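Local coordinates for putative oxidoreductase (Klebsiella pneumoniae subsp. pneumoniae MGH 78578, PDB 3E82), which probably acts as an NAD(P)-dependent oxidoreductase, as members of the Gfo/Idh/MocA family generally do, on a substrate that has not been identified, at residues 109-114 / 318-323; 130-135 / 239-244; 175-180 / 215-220; 190-195 / 222-227. All coordinates share one frame; numbering follows the deposited sequence.

Interaction 1: residues 109-114 / 318-323; sequences ELIALA and VPPVEA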
loop_
_atom_site.group_PDB
_atom_site.type_symbol
_atom_site.label_atom_id
_atom_site.label_comp_id
_atom_site.label_asym_id
_atom_site.label_seq_id
_atom_site.Cartn_x
_atom_site.Cartn_y
_atom_site.Cartn_z
ATOM N N GLU B 109 -17.922 -16.456 -24.350
ATOM C CA GLU B 109 -18.992 -16.938 -25.212
ATOM C C GLU B 109 -19.884 -15.769 -25.628
ATOM O O GLU B 109 -20.253 -15.663 -26.794
ATOM C CB GLU B 109 -19.804 -18.030 -24.502
ATOM C CG GLU B 109 -18.950 -19.235 -24.098
ATOM C CD GLU B 109 -19.757 -20.382 -23.498
ATOM O OE1 GLU B 109 -20.752 -20.114 -22.781
ATOM O OE2 GLU B 109 -19.377 -21.552 -23.731
ATOM N N LEU B 110 -20.204 -14.883 -24.686
ATOM C CA LEU B 110 -21.036 -13.721 -24.998
ATOM C C LEU B 110 -20.346 -12.795 -26.000
ATOM O O LEU B 110 -20.979 -12.295 -26.928
ATOM C CB LEU B 110 -21.390 -12.943 -23.724
ATOM C CG LEU B 110 -22.322 -13.679 -22.758
ATOM C CD1 LEU B 110 -22.710 -12.760 -21.616
ATOM C CD2 LEU B 110 -23.582 -14.145 -23.507
ATOM N N ILE B 111 -19.047 -12.573 -25.813
ATOM C CA ILE B 111 -18.291 -11.723 -26.723
ATOM C C ILE B 111 -18.394 -12.285 -28.148
ATOM O O ILE B 111 -18.699 -11.550 -29.092
ATOM C CB ILE B 111 -16.806 -11.629 -26.282
ATOM C CG1 ILE B 111 -16.717 -10.872 -24.946
ATOM C CG2 ILE B 111 -15.975 -10.905 -27.349
ATOM C CD1 ILE B 111 -15.314 -10.794 -24.357
ATOM N N ALA B 112 -18.164 -13.587 -28.288
ATOM C CA ALA B 112 -18.238 -14.253 -29.586
ATOM C C ALA B 112 -19.642 -14.150 -30.172
ATOM O O ALA B 112 -19.808 -13.913 -31.368
ATOM C CB ALA B 112 -17.845 -15.715 -29.441
ATOM N N LEU B 113 -20.649 -14.326 -29.321
ATOM C CA LEU B 113 -22.038 -14.264 -29.757
ATOM C C LEU B 113 -22.417 -12.885 -30.286
ATOM O O LEU B 113 -23.031 -12.771 -31.349
ATOM C CB LEU B 113 -22.971 -14.656 -28.604
ATOM C CG LEU B 113 -24.474 -14.730 -28.917
ATOM C CD1 LEU B 113 -24.722 -15.756 -30.028
ATOM C CD2 LEU B 113 -25.242 -15.113 -27.661
ATOM N N ALA B 114 -22.055 -11.836 -29.553
ATOM C CA ALA B 114 -22.382 -10.478 -29.979
ATOM C C ALA B 114 -21.741 -10.191 -31.333
ATOM O O ALA B 114 -22.327 -9.517 -32.178
ATOM C CB ALA B 114 -21.899 -9.460 -28.936
ATOM N N VAL B 318 -17.020 0.901 -24.207
ATOM C CA VAL B 318 -16.572 -0.116 -23.273
ATOM C C VAL B 318 -16.756 -1.489 -23.898
ATOM O O VAL B 318 -17.721 -2.188 -23.604
ATOM C CB VAL B 318 -17.373 -0.063 -21.961
ATOM C CG1 VAL B 318 -16.825 -1.099 -20.969
ATOM C CG2 VAL B 318 -17.325 1.348 -21.383
ATOM N N PRO B 319 -15.844 -1.879 -24.798
ATOM C CA PRO B 319 -15.951 -3.193 -25.442
ATOM C C PRO B 319 -15.876 -4.306 -24.403
ATOM O O PRO B 319 -15.169 -4.192 -23.395
ATOM C CB PRO B 319 -14.781 -3.201 -26.416
ATOM C CG PRO B 319 -13.790 -2.260 -25.770
ATOM C CD PRO B 319 -14.670 -1.142 -25.290
ATOM N N PRO B 320 -16.613 -5.400 -24.634
ATOM C CA PRO B 320 -16.630 -6.529 -23.699
ATOM C C PRO B 320 -15.273 -7.117 -23.315
ATOM O O PRO B 320 -15.100 -7.598 -22.191
ATOM C CB PRO B 320 -17.558 -7.542 -24.382
ATOM C CG PRO B 320 -17.486 -7.188 -25.845
ATOM C CD PRO B 320 -17.419 -5.680 -25.842
ATOM N N VAL B 321 -14.312 -7.079 -24.230
ATOM C CA VAL B 321 -12.987 -7.608 -23.933
ATOM C C VAL B 321 -12.311 -6.836 -22.782
ATOM O O VAL B 321 -11.463 -7.381 -22.069
ATOM C CB VAL B 321 -12.079 -7.580 -25.183
ATOM C CG1 VAL B 321 -11.740 -6.146 -25.569
ATOM C CG2 VAL B 321 -10.829 -8.394 -24.924
ATOM N N GLU B 322 -12.698 -5.575 -22.600
ATOM C CA GLU B 322 -12.128 -4.776 -21.526
ATOM C C GLU B 322 -12.723 -5.223 -20.205
ATOM O O GLU B 322 -12.073 -5.132 -19.169
ATOM C CB GLU B 322 -12.388 -3.285 -21.752
ATOM C CG GLU B 322 -11.797 -2.780 -23.055
ATOM C CD GLU B 322 -11.771 -1.269 -23.158
ATOM O OE1 GLU B 322 -12.551 -0.592 -22.451
ATOM O OE2 GLU B 322 -10.968 -0.760 -23.965
ATOM N N ALA B 323 -13.960 -5.706 -20.242
ATOM C CA ALA B 323 -14.604 -6.200 -19.033
ATOM C C ALA B 323 -13.976 -7.554 -18.717
ATOM O O ALA B 323 -13.814 -7.919 -17.553
ATOM C CB ALA B 323 -16.112 -6.346 -19.245
#
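I111 overlaps the ring of P320, its CG1 methylene pressing on the ring carbon CB while CD1 reaches past it to the backbone. The two side chains cross obliquely, and the closest pair, I111 CG1 to P320 CB at 3.5 Å, is tighter than ordinary van der Waals contact. I111 CG1 also lies 3.9 Å from P320 CG. With CG1 lying beside the backbone N (chi1 -67°) and chi2 extended, the long branch of the isoleucine leads into the contact. At its end, I111 CD1 rests 3.8 Å from V321 N. Shape, and not polarity, governs the meeting: a branched side chain of one helix lies against the ring of P320, next to the helical residues V321 and A323. The CA atoms of I111 and P320, 6.2 Å apart, mark the closest backbone approach between the two segments, and the contact lies near the surface. Helix 104-116 is part of the NAD-binding Rossmann fold, whereas helix 320-339 comes from the C-terminal alpha/beta half. Strand 121-123, at one margin of the parallel Rossmann sheet, is shared by both: L110, A114 and P320 all touch L121, and A323 touches V123. On a further flank V321 packs on T354 and L355 of helix 349-356.

Interaction 2: residues 130-135 / 239-244; sequences DSDYLG and SRFTVH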
loop_
_atom_site.group_PDB
_atom_site.type_symbol
_atom_site.label_atom_id
_atom_site.label_comp_id
_atom_site.label_asym_id
_atom_site.label_seq_id
_atom_site.Cartn_x
_atom_site.Cartn_y
_atom_site.Cartn_z
ATOM N N ASP B 130 -15.486 9.635 -13.415
ATOM C CA ASP B 130 -15.547 10.161 -12.058
ATOM C C ASP B 130 -14.604 11.355 -11.906
ATOM O O ASP B 130 -13.523 11.380 -12.494
ATOM C CB ASP B 130 -15.159 9.072 -11.056
ATOM C CG ASP B 130 -16.276 8.063 -10.822
ATOM O OD1 ASP B 130 -17.268 8.089 -11.577
ATOM O OD2 ASP B 130 -16.159 7.247 -9.886
ATOM N N SER B 131 -15.024 12.335 -11.110
ATOM C CA SER B 131 -14.231 13.535 -10.882
ATOM C C SER B 131 -12.811 13.204 -10.404
ATOM O O SER B 131 -11.839 13.728 -10.949
ATOM C CB SER B 131 -14.934 14.457 -9.871
ATOM O OG SER B 131 -15.117 13.823 -8.615
ATOM N N ASP B 132 -12.685 12.329 -9.406
ATOM C CA ASP B 132 -11.357 11.971 -8.905
ATOM C C ASP B 132 -10.485 11.318 -9.971
ATOM O O ASP B 132 -9.336 11.714 -10.160
ATOM C CB ASP B 132 -11.446 11.061 -7.666
ATOM C CG ASP B 132 -12.501 9.971 -7.796
ATOM O OD1 ASP B 132 -12.821 9.551 -8.932
ATOM O OD2 ASP B 132 -12.997 9.524 -6.743
ATOM N N TYR B 133 -11.025 10.326 -10.671
ATOM C CA TYR B 133 -10.273 9.647 -11.720
ATOM C C TYR B 133 -9.897 10.597 -12.860
ATOM O O TYR B 133 -8.740 10.634 -13.281
ATOM C CB TYR B 133 -11.080 8.478 -12.277
ATOM C CG TYR B 133 -10.470 7.831 -13.503
ATOM C CD1 TYR B 133 -9.289 7.096 -13.418
ATOM C CD2 TYR B 133 -11.094 7.934 -14.743
ATOM C CE1 TYR B 133 -8.748 6.469 -14.544
ATOM C CE2 TYR B 133 -10.566 7.313 -15.875
ATOM C CZ TYR B 133 -9.399 6.582 -15.768
ATOM O OH TYR B 133 -8.902 5.934 -16.874
ATOM N N LEU B 134 -10.867 11.355 -13.365
ATOM C CA LEU B 134 -10.588 12.294 -14.450
ATOM C C LEU B 134 -9.508 13.286 -14.032
ATOM O O LEU B 134 -8.631 13.623 -14.827
ATOM C CB LEU B 134 -11.854 13.056 -14.858
ATOM C CG LEU B 134 -12.889 12.237 -15.635
ATOM C CD1 LEU B 134 -14.107 13.111 -15.948
ATOM C CD2 LEU B 134 -12.259 11.709 -16.918
ATOM N N GLY B 135 -9.584 13.750 -12.788
ATOM C CA GLY B 135 -8.595 14.687 -12.286
ATOM C C GLY B 135 -7.200 14.079 -12.282
ATOM O O GLY B 135 -6.260 14.669 -12.803
ATOM N N SER B 239 -6.345 8.310 1.259
ATOM C CA SER B 239 -6.697 9.146 0.120
ATOM C C SER B 239 -7.227 8.281 -1.012
ATOM O O SER B 239 -6.754 7.164 -1.222
ATOM C CB SER B 239 -5.476 9.917 -0.383
ATOM O OG SER B 239 -4.901 10.695 0.647
ATOM N N ARG B 240 -8.202 8.820 -1.737
ATOM C CA ARG B 240 -8.823 8.134 -2.859
ATOM C C ARG B 240 -7.762 7.688 -3.852
ATOM O O ARG B 240 -7.789 6.556 -4.328
ATOM C CB ARG B 240 -9.811 9.069 -3.563
ATOM C CG ARG B 240 -10.420 8.476 -4.826
ATOM C CD ARG B 240 -11.258 7.245 -4.526
ATOM N NE ARG B 240 -11.753 6.631 -5.756
ATOM C CZ ARG B 240 -11.053 5.788 -6.511
ATOM N NH1 ARG B 240 -9.817 5.444 -6.164
ATOM N NH2 ARG B 240 -11.587 5.301 -7.627
ATOM N N PHE B 241 -6.850 8.606 -4.169
ATOM C CA PHE B 241 -5.751 8.365 -5.102
ATOM C C PHE B 241 -4.470 8.992 -4.562
ATOM O O PHE B 241 -4.495 10.068 -3.966
ATOM C CB PHE B 241 -6.021 9.008 -6.469
ATOM C CG PHE B 241 -7.020 8.270 -7.326
ATOM C CD1 PHE B 241 -6.685 7.060 -7.929
ATOM C CD2 PHE B 241 -8.278 8.816 -7.569
ATOM C CE1 PHE B 241 -7.590 6.401 -8.772
ATOM C CE2 PHE B 241 -9.195 8.168 -8.411
ATOM C CZ PHE B 241 -8.845 6.956 -9.013
ATOM N N THR B 242 -3.356 8.311 -4.798
ATOM C CA THR B 242 -2.030 8.778 -4.411
ATOM C C THR B 242 -1.140 8.330 -5.567
ATOM O O THR B 242 -1.026 7.136 -5.831
ATOM C CB THR B 242 -1.530 8.119 -3.103
ATOM O OG1 THR B 242 -2.367 8.519 -2.011
ATOM C CG2 THR B 242 -0.093 8.539 -2.818
ATOM N N VAL B 243 -0.533 9.283 -6.267
ATOM C CA VAL B 243 0.321 8.952 -7.406
ATOM C C VAL B 243 1.657 9.665 -7.332
ATOM O O VAL B 243 1.705 10.889 -7.201
ATOM C CB VAL B 243 -0.365 9.325 -8.740
ATOM C CG1 VAL B 243 0.485 8.858 -9.924
ATOM C CG2 VAL B 243 -1.748 8.700 -8.798
ATOM N N HIS B 244 2.739 8.893 -7.416
ATOM C CA HIS B 244 4.085 9.449 -7.356
ATOM C C HIS B 244 4.818 9.222 -8.663
ATOM O O HIS B 244 4.815 8.115 -9.209
ATOM C CB HIS B 244 4.893 8.795 -6.227
ATOM C CG HIS B 244 4.195 8.790 -4.903
ATOM N ND1 HIS B 244 3.829 9.945 -4.246
ATOM C CD2 HIS B 244 3.792 7.765 -4.116
ATOM C CE1 HIS B 244 3.227 9.632 -3.113
ATOM N NE2 HIS B 244 3.192 8.315 -3.010
HETATM O O HOH W 1 -13.614 6.937 -9.052
HETATM O O HOH W 2 -14.693 7.458 -6.430
#
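The F241 ring receives D132 CB at its edge, near the ring plane, and carries the guanidinium of its chain neighbour R240 over one face. R240 NH1 stands 3.3 Å above that face, offset toward the rim, while CE2 of F241 lies under the centre of the guanidinium; water 2 takes the edge of the guanidinium, in its plane. The pairing is consistent with a classic beta bulge, in which R240 and F241 both face K252 on strand 248-252, and two consecutive side chains are presented together to helix 131-142. F241 CE2 approaches D132 CB to 3.7 Å, and F241 CZ lies near the plane of the Y133 ring at its edge. The polar half of the contact is a salt bridge, D132 OD2 to R240 NE at 3.3 Å, with carboxylate and guanidinium planes turned 72° apart and the oxygen approaching obliquely. Water 2 reinforces it by donating to D132 OD2 and accepting from R240 NE, and the backbone N of D256 also binds OD2. The arginine's other nitrogens are held as well, NH1 by S153 OG and NH2 by Q187 OE1. D132 has its CG tucked between backbone N and carbonyl carbon (chi1 43°), which brings OD1 back to the next peptide: Y133 N donates to it at 2.6 Å, on its anti side, in a bent bond (133°). Water 1 donates to D132 OD1 and to D130 OD2, each at 2.7 Å, and accepts from R240 NH2 at 3.0 Å.

Interaction 3: residues 175-180 / 215-220; sequences GLWFDL and AHVVLN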
loop_
_atom_site.group_PDB
_atom_site.type_symbol
_atom_site.label_atom_id
_atom_site.label_comp_id
_atom_site.label_asym_id
_atom_site.label_seq_id
_atom_site.Cartn_x
_atom_site.Cartn_y
_atom_site.Cartn_z
ATOM N N GLY B 175 -18.316 -10.107 -1.273
ATOM C CA GLY B 175 -16.951 -9.886 -0.830
ATOM C C GLY B 175 -16.518 -8.515 -1.310
ATOM O O GLY B 175 -16.932 -8.064 -2.382
ATOM N N LEU B 176 -15.682 -7.849 -0.524
ATOM C CA LEU B 176 -15.224 -6.513 -0.870
ATOM C C LEU B 176 -14.486 -6.467 -2.210
ATOM O O LEU B 176 -14.793 -5.632 -3.062
ATOM C CB LEU B 176 -14.320 -5.978 0.246
ATOM C CG LEU B 176 -13.908 -4.510 0.208
ATOM C CD1 LEU B 176 -15.135 -3.636 0.407
ATOM C CD2 LEU B 176 -12.898 -4.242 1.316
ATOM N N TRP B 177 -13.520 -7.365 -2.392
ATOM C CA TRP B 177 -12.734 -7.398 -3.626
ATOM C C TRP B 177 -13.614 -7.482 -4.865
ATOM O O TRP B 177 -13.488 -6.667 -5.772
ATOM C CB TRP B 177 -11.749 -8.577 -3.607
ATOM C CG TRP B 177 -10.843 -8.654 -4.818
ATOM C CD1 TRP B 177 -10.611 -9.756 -5.602
ATOM C CD2 TRP B 177 -10.052 -7.593 -5.382
ATOM N NE1 TRP B 177 -9.734 -9.445 -6.614
ATOM C CE2 TRP B 177 -9.377 -8.125 -6.504
ATOM C CE3 TRP B 177 -9.852 -6.246 -5.049
ATOM C CZ2 TRP B 177 -8.515 -7.358 -7.296
ATOM C CZ3 TRP B 177 -8.990 -5.481 -5.842
ATOM C CH2 TRP B 177 -8.335 -6.043 -6.951
ATOM N N PHE B 178 -14.510 -8.462 -4.898
ATOM C CA PHE B 178 -15.400 -8.639 -6.039
ATOM C C PHE B 178 -16.347 -7.478 -6.293
ATOM O O PHE B 178 -16.695 -7.204 -7.442
ATOM C CB PHE B 178 -16.212 -9.927 -5.887
ATOM C CG PHE B 178 -15.695 -11.058 -6.721
ATOM C CD1 PHE B 178 -14.442 -11.611 -6.470
ATOM C CD2 PHE B 178 -16.452 -11.559 -7.774
ATOM C CE1 PHE B 178 -13.949 -12.650 -7.257
ATOM C CE2 PHE B 178 -15.973 -12.593 -8.568
ATOM C CZ PHE B 178 -14.719 -13.141 -8.310
ATOM N N ASP B 179 -16.770 -6.796 -5.236
ATOM C CA ASP B 179 -17.687 -5.676 -5.407
ATOM C C ASP B 179 -17.017 -4.368 -5.801
ATOM O O ASP B 179 -17.444 -3.708 -6.749
ATOM C CB ASP B 179 -18.504 -5.429 -4.131
ATOM C CG ASP B 179 -19.391 -6.605 -3.766
ATOM O OD1 ASP B 179 -19.979 -7.224 -4.679
ATOM O OD2 ASP B 179 -19.509 -6.900 -2.559
ATOM N N LEU B 180 -15.969 -3.992 -5.080
ATOM C CA LEU B 180 -15.302 -2.729 -5.357
ATOM C C LEU B 180 -14.013 -2.823 -6.158
ATOM O O LEU B 180 -13.576 -1.834 -6.742
ATOM C CB LEU B 180 -15.076 -2.003 -4.036
ATOM C CG LEU B 180 -16.444 -1.834 -3.367
ATOM C CD1 LEU B 180 -16.313 -1.994 -1.878
ATOM C CD2 LEU B 180 -17.038 -0.489 -3.742
ATOM N N ALA B 215 -8.648 -5.888 1.171
ATOM C CA ALA B 215 -8.040 -6.405 -0.042
ATOM C C ALA B 215 -6.920 -5.476 -0.447
ATOM O O ALA B 215 -7.117 -4.276 -0.639
ATOM C CB ALA B 215 -9.072 -6.511 -1.150
ATOM N N HIS B 216 -5.736 -6.050 -0.567
ATOM C CA HIS B 216 -4.565 -5.298 -0.943
ATOM C C HIS B 216 -3.967 -6.008 -2.143
ATOM O O HIS B 216 -3.373 -7.079 -2.010
ATOM C CB HIS B 216 -3.591 -5.278 0.225
ATOM C CG HIS B 216 -2.517 -4.258 0.078
ATOM N ND1 HIS B 216 -1.221 -4.590 -0.238
ATOM C CD2 HIS B 216 -2.563 -2.908 0.121
ATOM C CE1 HIS B 216 -0.514 -3.486 -0.388
ATOM N NE2 HIS B 216 -1.304 -2.450 -0.175
ATOM N N VAL B 217 -4.123 -5.397 -3.314
ATOM C CA VAL B 217 -3.657 -5.980 -4.565
ATOM C C VAL B 217 -2.656 -5.112 -5.306
ATOM O O VAL B 217 -2.855 -3.908 -5.454
ATOM C CB VAL B 217 -4.854 -6.244 -5.495
ATOM C CG1 VAL B 217 -4.381 -6.787 -6.837
ATOM C CG2 VAL B 217 -5.821 -7.207 -4.811
ATOM N N VAL B 218 -1.586 -5.741 -5.789
ATOM C CA VAL B 218 -0.542 -5.027 -6.515
ATOM C C VAL B 218 -0.430 -5.512 -7.947
ATOM O O VAL B 218 -0.299 -6.711 -8.197
ATOM C CB VAL B 218 0.842 -5.203 -5.842
ATOM C CG1 VAL B 218 1.899 -4.449 -6.631
ATOM C CG2 VAL B 218 0.795 -4.693 -4.405
ATOM N N LEU B 219 -0.498 -4.569 -8.883
ATOM C CA LEU B 219 -0.365 -4.871 -10.300
ATOM C C LEU B 219 1.054 -4.469 -10.720
ATOM O O LEU B 219 1.416 -3.293 -10.643
ATOM C CB LEU B 219 -1.404 -4.089 -11.114
ATOM C CG LEU B 219 -2.771 -4.767 -11.313
ATOM C CD1 LEU B 219 -3.352 -5.215 -9.995
ATOM C CD2 LEU B 219 -3.710 -3.805 -12.018
ATOM N N ASN B 220 1.852 -5.448 -11.151
ATOM C CA ASN B 220 3.233 -5.183 -11.570
ATOM C C ASN B 220 3.378 -4.875 -13.062
ATOM O O ASN B 220 2.976 -5.672 -13.919
ATOM C CB ASN B 220 4.148 -6.372 -11.230
ATOM C CG ASN B 220 4.204 -6.671 -9.739
ATOM O OD1 ASN B 220 4.577 -5.814 -8.923
ATOM N ND2 ASN B 220 3.834 -7.895 -9.373
#
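W177 leaves helix 176-192 with CB 4.2 Å from A215 CB, the first of two strand side chains that it covers. Its CG lies anti to the backbone N (chi1 -177°), which carries the indole out from the helix, over A215 and V217. W177 CE3 is next, 4.0 Å from A215 CB. Beyond it the rim atoms CZ3, CH2 and CZ2 pass to V217, two residues further on and on the same side of the strand. W177 CH2 approaches V217 CG2 to 3.5 Å, and that methyl makes a CH-pi contact over the face of the six-membered ring, 3.6 Å from its centroid and 17° off the normal. At the polar corner, NE1 gives its hydrogen to the carbonyl O of L330 in helix 320-339, which, with A333 and V334 of that helix packing on the ring, limits the rotation of the indole. H216, between the two contact residues, points to the other face of the sheet, where its ring meets H216 of the second subunit. Helices on one face of a mixed sheet and a partner subunit on the other are the arrangement known from C-terminal domains of the Gfo/Idh/MocA family.

Interaction 4: residues 190-195 / 222-227; sequences QLFGLP and PAHKVI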
loop_
_atom_site.group_PDB
_atom_site.type_symbol
_atom_site.label_atom_id
_atom_site.label_comp_id
_atom_site.label_asym_id
_atom_site.label_seq_id
_atom_site.Cartn_x
_atom_site.Cartn_y
_atom_site.Cartn_z
ATOM N N GLN B 190 -7.251 1.188 -17.944
ATOM C CA GLN B 190 -7.486 2.276 -18.890
ATOM C C GLN B 190 -6.260 3.193 -18.946
ATOM O O GLN B 190 -5.854 3.651 -20.016
ATOM C CB GLN B 190 -8.721 3.083 -18.475
ATOM C CG GLN B 190 -10.060 2.439 -18.831
ATOM C CD GLN B 190 -10.351 2.470 -20.331
ATOM O OE1 GLN B 190 -10.131 1.489 -21.047
ATOM N NE2 GLN B 190 -10.831 3.609 -20.811
ATOM N N LEU B 191 -5.671 3.455 -17.783
ATOM C CA LEU B 191 -4.495 4.318 -17.704
ATOM C C LEU B 191 -3.205 3.663 -18.177
ATOM O O LEU B 191 -2.424 4.274 -18.902
ATOM C CB LEU B 191 -4.267 4.789 -16.254
ATOM C CG LEU B 191 -5.220 5.842 -15.679
ATOM C CD1 LEU B 191 -4.873 6.122 -14.226
ATOM C CD2 LEU B 191 -5.121 7.112 -16.508
ATOM N N PHE B 192 -2.990 2.413 -17.784
ATOM C CA PHE B 192 -1.731 1.747 -18.092
ATOM C C PHE B 192 -1.729 0.490 -18.949
ATOM O O PHE B 192 -0.656 -0.049 -19.231
ATOM C CB PHE B 192 -1.042 1.415 -16.766
ATOM C CG PHE B 192 -1.039 2.551 -15.784
ATOM C CD1 PHE B 192 -0.290 3.702 -16.035
ATOM C CD2 PHE B 192 -1.783 2.474 -14.604
ATOM C CE1 PHE B 192 -0.280 4.763 -15.125
ATOM C CE2 PHE B 192 -1.781 3.531 -13.687
ATOM C CZ PHE B 192 -1.031 4.675 -13.947
ATOM N N GLY B 193 -2.894 0.008 -19.362
ATOM C CA GLY B 193 -2.901 -1.223 -20.134
ATOM C C GLY B 193 -2.797 -2.399 -19.170
ATOM O O GLY B 193 -2.953 -2.224 -17.957
ATOM N N LEU B 194 -2.521 -3.592 -19.690
ATOM C CA LEU B 194 -2.419 -4.792 -18.854
ATOM C C LEU B 194 -1.121 -4.917 -18.060
ATOM O O LEU B 194 -0.042 -4.643 -18.565
ATOM C CB LEU B 194 -2.560 -6.057 -19.711
ATOM C CG LEU B 194 -3.824 -6.230 -20.549
ATOM C CD1 LEU B 194 -3.730 -7.534 -21.349
ATOM C CD2 LEU B 194 -5.035 -6.240 -19.633
ATOM N N PRO B 195 -1.215 -5.347 -16.796
ATOM C CA PRO B 195 -0.019 -5.507 -15.970
ATOM C C PRO B 195 0.677 -6.801 -16.367
ATOM O O PRO B 195 0.061 -7.684 -16.985
ATOM C CB PRO B 195 -0.586 -5.575 -14.558
ATOM C CG PRO B 195 -1.904 -6.307 -14.781
ATOM C CD PRO B 195 -2.441 -5.635 -16.027
ATOM N N PRO B 222 6.244 -3.247 -16.115
ATOM C CA PRO B 222 7.699 -3.225 -16.306
ATOM C C PRO B 222 8.441 -2.078 -15.627
ATOM O O PRO B 222 9.524 -2.279 -15.084
ATOM C CB PRO B 222 7.849 -3.183 -17.826
ATOM C CG PRO B 222 6.628 -3.923 -18.302
ATOM C CD PRO B 222 5.550 -3.332 -17.410
ATOM N N ALA B 223 7.863 -0.882 -15.649
ATOM C CA ALA B 223 8.540 0.265 -15.058
ATOM C C ALA B 223 7.785 0.996 -13.953
ATOM O O ALA B 223 8.132 2.124 -13.614
ATOM C CB ALA B 223 8.939 1.263 -16.163
ATOM N N HIS B 224 6.740 0.385 -13.409
ATOM C CA HIS B 224 6.031 1.030 -12.315
ATOM C C HIS B 224 5.105 0.078 -11.585
ATOM O O HIS B 224 4.859 -1.045 -12.044
ATOM C CB HIS B 224 5.272 2.275 -12.799
ATOM C CG HIS B 224 3.982 1.984 -13.502
ATOM N ND1 HIS B 224 3.924 1.551 -14.809
ATOM C CD2 HIS B 224 2.698 2.113 -13.091
ATOM C CE1 HIS B 224 2.660 1.431 -15.175
ATOM N NE2 HIS B 224 1.896 1.764 -14.150
ATOM N N LYS B 225 4.597 0.532 -10.445
ATOM C CA LYS B 225 3.721 -0.281 -9.612
ATOM C C LYS B 225 2.344 0.337 -9.421
ATOM O O LYS B 225 2.192 1.560 -9.354
ATOM C CB LYS B 225 4.362 -0.486 -8.230
ATOM C CG LYS B 225 5.754 -1.119 -8.250
ATOM C CD LYS B 225 5.703 -2.576 -8.717
ATOM C CE LYS B 225 7.096 -3.212 -8.690
ATOM N NZ LYS B 225 7.100 -4.637 -9.114
ATOM N N VAL B 226 1.344 -0.532 -9.324
ATOM C CA VAL B 226 -0.030 -0.111 -9.106
ATOM C C VAL B 226 -0.545 -0.842 -7.874
ATOM O O VAL B 226 -0.462 -2.070 -7.777
ATOM C CB VAL B 226 -0.926 -0.449 -10.323
ATOM C CG1 VAL B 226 -2.408 -0.384 -9.923
ATOM C CG2 VAL B 226 -0.649 0.546 -11.459
ATOM N N ILE B 227 -1.052 -0.074 -6.919
ATOM C CA ILE B 227 -1.592 -0.637 -5.694
ATOM C C ILE B 227 -3.072 -0.288 -5.582
ATOM O O ILE B 227 -3.447 0.888 -5.622
ATOM C CB ILE B 227 -0.856 -0.091 -4.451
ATOM C CG1 ILE B 227 0.594 -0.579 -4.447
ATOM C CG2 ILE B 227 -1.563 -0.555 -3.186
ATOM C CD1 ILE B 227 1.413 -0.040 -3.275
#
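Helix 176-192 runs out at F192, which faces H224 and V226, and the chain turns away through G193, whose phi is positive (81°). The F192 ring is met over one face by the edge of the H224 imidazole in an edge-to-face pair, centroids 4.5 Å apart and planes at 58°. H224 NE2 leads the approach, 3.5 Å from F192 CG and displaced from the ring centre, with CE1 close behind. The histidine CG lies between its own backbone N and carbonyl carbon (chi1 78°), close to both, and from there the imidazole extends with its NE2 side toward F192. On the opposite face of F192, CB of L191 sits 3.7 Å above the ring plane over the centre, so the phenyl group is sandwiched between its own chain neighbour and the histidine. V226, two residues after H224 and on the same side of the chain, brings CG2 to 3.9 Å from F192 CD2, oblique to the ring. The helix end thus lies across the helix-covered side of the mixed beta sheet of the C-terminal alpha/beta domain, close to the turn that joins strands 214-220 and 225-231. Y221 from that turn stacks on the H224 ring and bonds through its OH to the carbonyl O of G193, while F151 of strand 148-156 meets F192 edge-to-face. K225, which alternates to the other side of the sheet, sends NZ to N220 OD1 and to N201 OD1 of the second subunit.

How the interactions relate
From the N terminus, residues 109-114 come first and wait the longest for their partner: interaction 1 closes at 318-323 and encloses the other three. Interaction 2 opens at 130-135, soon after the last Rossmann strand, and closes at 239-244. Inside that loop lie interactions 3 and 4, both starting on helix 176-192 and ending on the adjacent strands 214-220 and 225-231; their segments alternate, so the two loops cross. Interactions 2, 3 and 4 bind helices to one mixed sheet, and Y133 of interaction 2 touches Q190 and L191 of interaction 4. Of the four, interaction 1 is the one that joins the Rossmann fold to the C-terminal half, meeting interaction 4 where E322 packs on Q190.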